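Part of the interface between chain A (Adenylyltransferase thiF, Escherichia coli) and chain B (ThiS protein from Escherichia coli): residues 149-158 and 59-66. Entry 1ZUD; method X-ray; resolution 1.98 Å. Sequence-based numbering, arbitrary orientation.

Chain A, residues 149-158: ASAVGFGGQL
Chain B (59-66) LFQVIAGG

Chain A contributes a β-hairpin. Strands 149-152 and 155-158 are joined by a type II' turn from Val152(A) to Gly155(A), with Gly153(A) at phi/psi 58/-120, a positive phi that favours glycine, and Phe154(A) at -108/9. Four backbone hydrogen bonds fix the hairpin register: Ser150(A) N to Gln157(A) O at 2.8 Å, Gln157(A) N to Ser150(A) O at 2.9 Å, Val152(A) N to Gly155(A) O at 3.1 Å and Gly155(A) N to Val152(A) O at 2.9 Å. The strand residues are extended, with phi from -108 to -161 and psi from 139 to 163.

Chain B ends a strand at Gln61(B) and continues as an irregular tail: Val62(B) at -73/143, Ile63(B) at -117/125, Ala64(B) at -111/-14 and Gly65(B) at -60/159, before the terminal carboxylate of Gly66(B). Gly66(B) lies by Ser150(A), with their CA atoms 5.0 Å apart, and Gly65(B) by Ala151(A), with their CA atoms 5.3 Å apart; the tail crosses the first hairpin strand rather than running alongside it. Together the stretches bury 409 Å².

Four hydrogen bonds cross the contact, all using backbone groups of chain B. Gln157(A), with chi1 -51° (m), chi2 174° (t) and chi3 -26°, has its CA-to-CB bond pointing toward chain B, and its amide forms two hydrogen bonds with the tail. Its NE2 donates to Gln61(B) O at 2.9 Å with an angle of 142° at hydrogen, while its OE1 accepts from Ile63(B) N at 3.1 Å and 154°. A primary amide suits this place because it presents a donor and an acceptor together, matching a carbonyl and an NH two residues apart.

Ile63(B) is held at its other backbone polar atom as well. Ser150(A), chi1 60° (p), points its CA-to-CB bond toward chain B, and its OG donates to Ile63(B) O at 2.7 Å; the small side chain is buried. The fourth bond is between main chains: Ala151(A) N donates to Gly65(B) O at 3.0 Å and 161°. Ser150(A) CA also makes a CA-H...O contact with Gly65(B) O, at 3.1 Å and 121° at hydrogen. The pairing does not continue as a ladder, since Ala151(A) O and Gly65(B) O, 3.4 Å apart, are both acceptors, and Ala151(A) O stands 3.9 Å from Gly66(B) N.

The apolar part centres on Ile63(B), chi1 -67° (m) and chi2 180° (t), which has 119 Å² covered, the largest share of any residue. Its CG2 meets Val152(A) CG1 at 3.5 Å, with Val152(A) at chi1 77° (p), and its CD1 reaches over the second strand to 4.1 Å from Gly155(A) C. Glycine leaves room there: an ideal CB on Gly155(A) would sit a tight 3.3 Å from Ile63(B) CD1. At Gly65(B) the constraint is stronger, since an ideal CB would clash with Ala151(A) O at 2.7 Å.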

# COMPACT_ATOMS: atom_id res chain seq x y z
N ALA A 149 -5.08 0.57 12.05
CA ALA A 149 -5.61 0.33 10.69
C ALA A 149 -6.62 -0.79 10.75
O ALA A 149 -6.65 -1.59 11.73
CB ALA A 149 -4.45 -0.06 9.70
N SER A 150 -7.44 -0.87 9.69
CA SER A 150 -8.47 -1.90 9.57
C SER A 150 -8.76 -2.09 8.08
O SER A 150 -8.41 -1.24 7.24
CB SER A 150 -9.77 -1.47 10.29
OG SER A 150 -10.30 -0.24 9.73
N ALA A 151 -9.39 -3.22 7.78
CA ALA A 151 -9.77 -3.59 6.44
C ALA A 151 -10.85 -4.62 6.45
O ALA A 151 -10.86 -5.52 7.31
CB ALA A 151 -8.54 -4.17 5.70
N VAL A 152 -11.70 -4.55 5.44
CA VAL A 152 -12.77 -5.51 5.24
C VAL A 152 -13.17 -5.35 3.78
O VAL A 152 -13.21 -4.23 3.28
CB VAL A 152 -13.99 -5.26 6.24
CG1 VAL A 152 -14.88 -4.06 5.77
CG2 VAL A 152 -14.88 -6.51 6.28
N GLY A 153 -13.44 -6.47 3.10
CA GLY A 153 -13.78 -6.43 1.69
C GLY A 153 -12.66 -5.76 0.88
O GLY A 153 -11.51 -6.21 0.91
N PHE A 154 -12.98 -4.67 0.20
CA PHE A 154 -12.01 -3.94 -0.60
C PHE A 154 -11.63 -2.62 0.07
O PHE A 154 -10.91 -1.83 -0.55
CB PHE A 154 -12.57 -3.62 -2.00
CG PHE A 154 -12.50 -4.78 -2.96
CD1 PHE A 154 -11.35 -4.99 -3.73
CD2 PHE A 154 -13.56 -5.70 -3.05
CE1 PHE A 154 -11.25 -6.11 -4.58
CE2 PHE A 154 -13.47 -6.82 -3.90
CZ PHE A 154 -12.32 -7.02 -4.66
N GLY A 155 -12.09 -2.42 1.31
CA GLY A 155 -11.85 -1.14 2.01
C GLY A 155 -10.83 -1.14 3.15
O GLY A 155 -10.65 -2.16 3.82
N GLY A 156 -10.16 -0.01 3.38
CA GLY A 156 -9.22 0.05 4.48
C GLY A 156 -9.27 1.42 5.12
O GLY A 156 -9.69 2.40 4.49
N GLN A 157 -8.89 1.49 6.40
CA GLN A 157 -8.84 2.77 7.10
C GLN A 157 -7.58 2.75 7.95
O GLN A 157 -7.21 1.69 8.52
CB GLN A 157 -10.06 3.00 8.03
CG GLN A 157 -11.41 2.79 7.34
CD GLN A 157 -12.64 2.88 8.27
OE1 GLN A 157 -12.57 2.63 9.49
NE2 GLN A 157 -13.78 3.19 7.68
N LEU A 158 -6.93 3.91 8.06
CA LEU A 158 -5.69 3.99 8.85
C LEU A 158 -5.57 5.37 9.52
O LEU A 158 -5.95 6.39 8.93
CB LEU A 158 -4.50 3.75 7.89
CG LEU A 158 -3.02 4.06 8.15
CD1 LEU A 158 -2.85 5.46 8.55
CD2 LEU A 158 -2.51 3.18 9.21
N LEU B 59 -20.36 10.62 4.78
CA LEU B 59 -20.97 9.77 5.81
C LEU B 59 -20.44 8.38 5.47
O LEU B 59 -20.70 7.89 4.38
CB LEU B 59 -22.50 9.76 5.69
CG LEU B 59 -23.40 9.57 6.92
CD1 LEU B 59 -24.50 8.55 6.62
CD2 LEU B 59 -22.59 9.18 8.13
N PHE B 60 -19.69 7.77 6.39
CA PHE B 60 -19.12 6.43 6.18
C PHE B 60 -19.14 5.58 7.46
O PHE B 60 -19.29 6.10 8.55
CB PHE B 60 -17.66 6.53 5.64
CG PHE B 60 -16.74 7.35 6.50
CD1 PHE B 60 -16.75 8.75 6.41
CD2 PHE B 60 -15.92 6.74 7.45
CE1 PHE B 60 -15.97 9.51 7.24
CE2 PHE B 60 -15.13 7.51 8.30
CZ PHE B 60 -15.15 8.89 8.19
N GLN B 61 -18.92 4.28 7.32
CA GLN B 61 -18.98 3.33 8.41
C GLN B 61 -17.62 2.95 8.87
O GLN B 61 -16.66 2.89 8.09
CB GLN B 61 -19.67 2.03 7.96
CG GLN B 61 -21.20 1.98 7.98
CD GLN B 61 -21.73 1.25 9.22
OE1 GLN B 61 -22.10 1.88 10.21
NE2 GLN B 61 -21.74 -0.10 9.17
N VAL B 62 -17.56 2.59 10.14
CA VAL B 62 -16.34 2.15 10.75
C VAL B 62 -16.03 0.76 10.23
O VAL B 62 -16.94 -0.05 9.97
CB VAL B 62 -16.46 2.10 12.31
CG1 VAL B 62 -17.66 1.21 12.72
CG2 VAL B 62 -15.15 1.56 12.93
N ILE B 63 -14.74 0.50 10.04
CA ILE B 63 -14.30 -0.83 9.65
C ILE B 63 -13.42 -1.25 10.85
O ILE B 63 -12.51 -0.50 11.27
CB ILE B 63 -13.53 -0.76 8.31
CG1 ILE B 63 -14.52 -0.34 7.18
CG2 ILE B 63 -12.92 -2.12 7.96
CD1 ILE B 63 -13.83 -0.24 5.81
N ALA B 64 -13.73 -2.40 11.44
CA ALA B 64 -12.98 -2.91 12.60
C ALA B 64 -12.15 -4.16 12.29
O ALA B 64 -11.28 -4.53 13.08
CB ALA B 64 -13.95 -3.21 13.72
N GLY B 65 -12.41 -4.79 11.14
CA GLY B 65 -11.67 -5.98 10.73
C GLY B 65 -10.16 -5.82 10.57
O GLY B 65 -9.67 -4.70 10.37
N GLY B 66 -9.41 -6.91 10.63
CA GLY B 66 -7.97 -6.76 10.48
C GLY B 66 -7.16 -8.02 10.19
O GLY B 66 -6.06 -8.20 10.77
OXT GLY B 66 -7.62 -8.81 9.34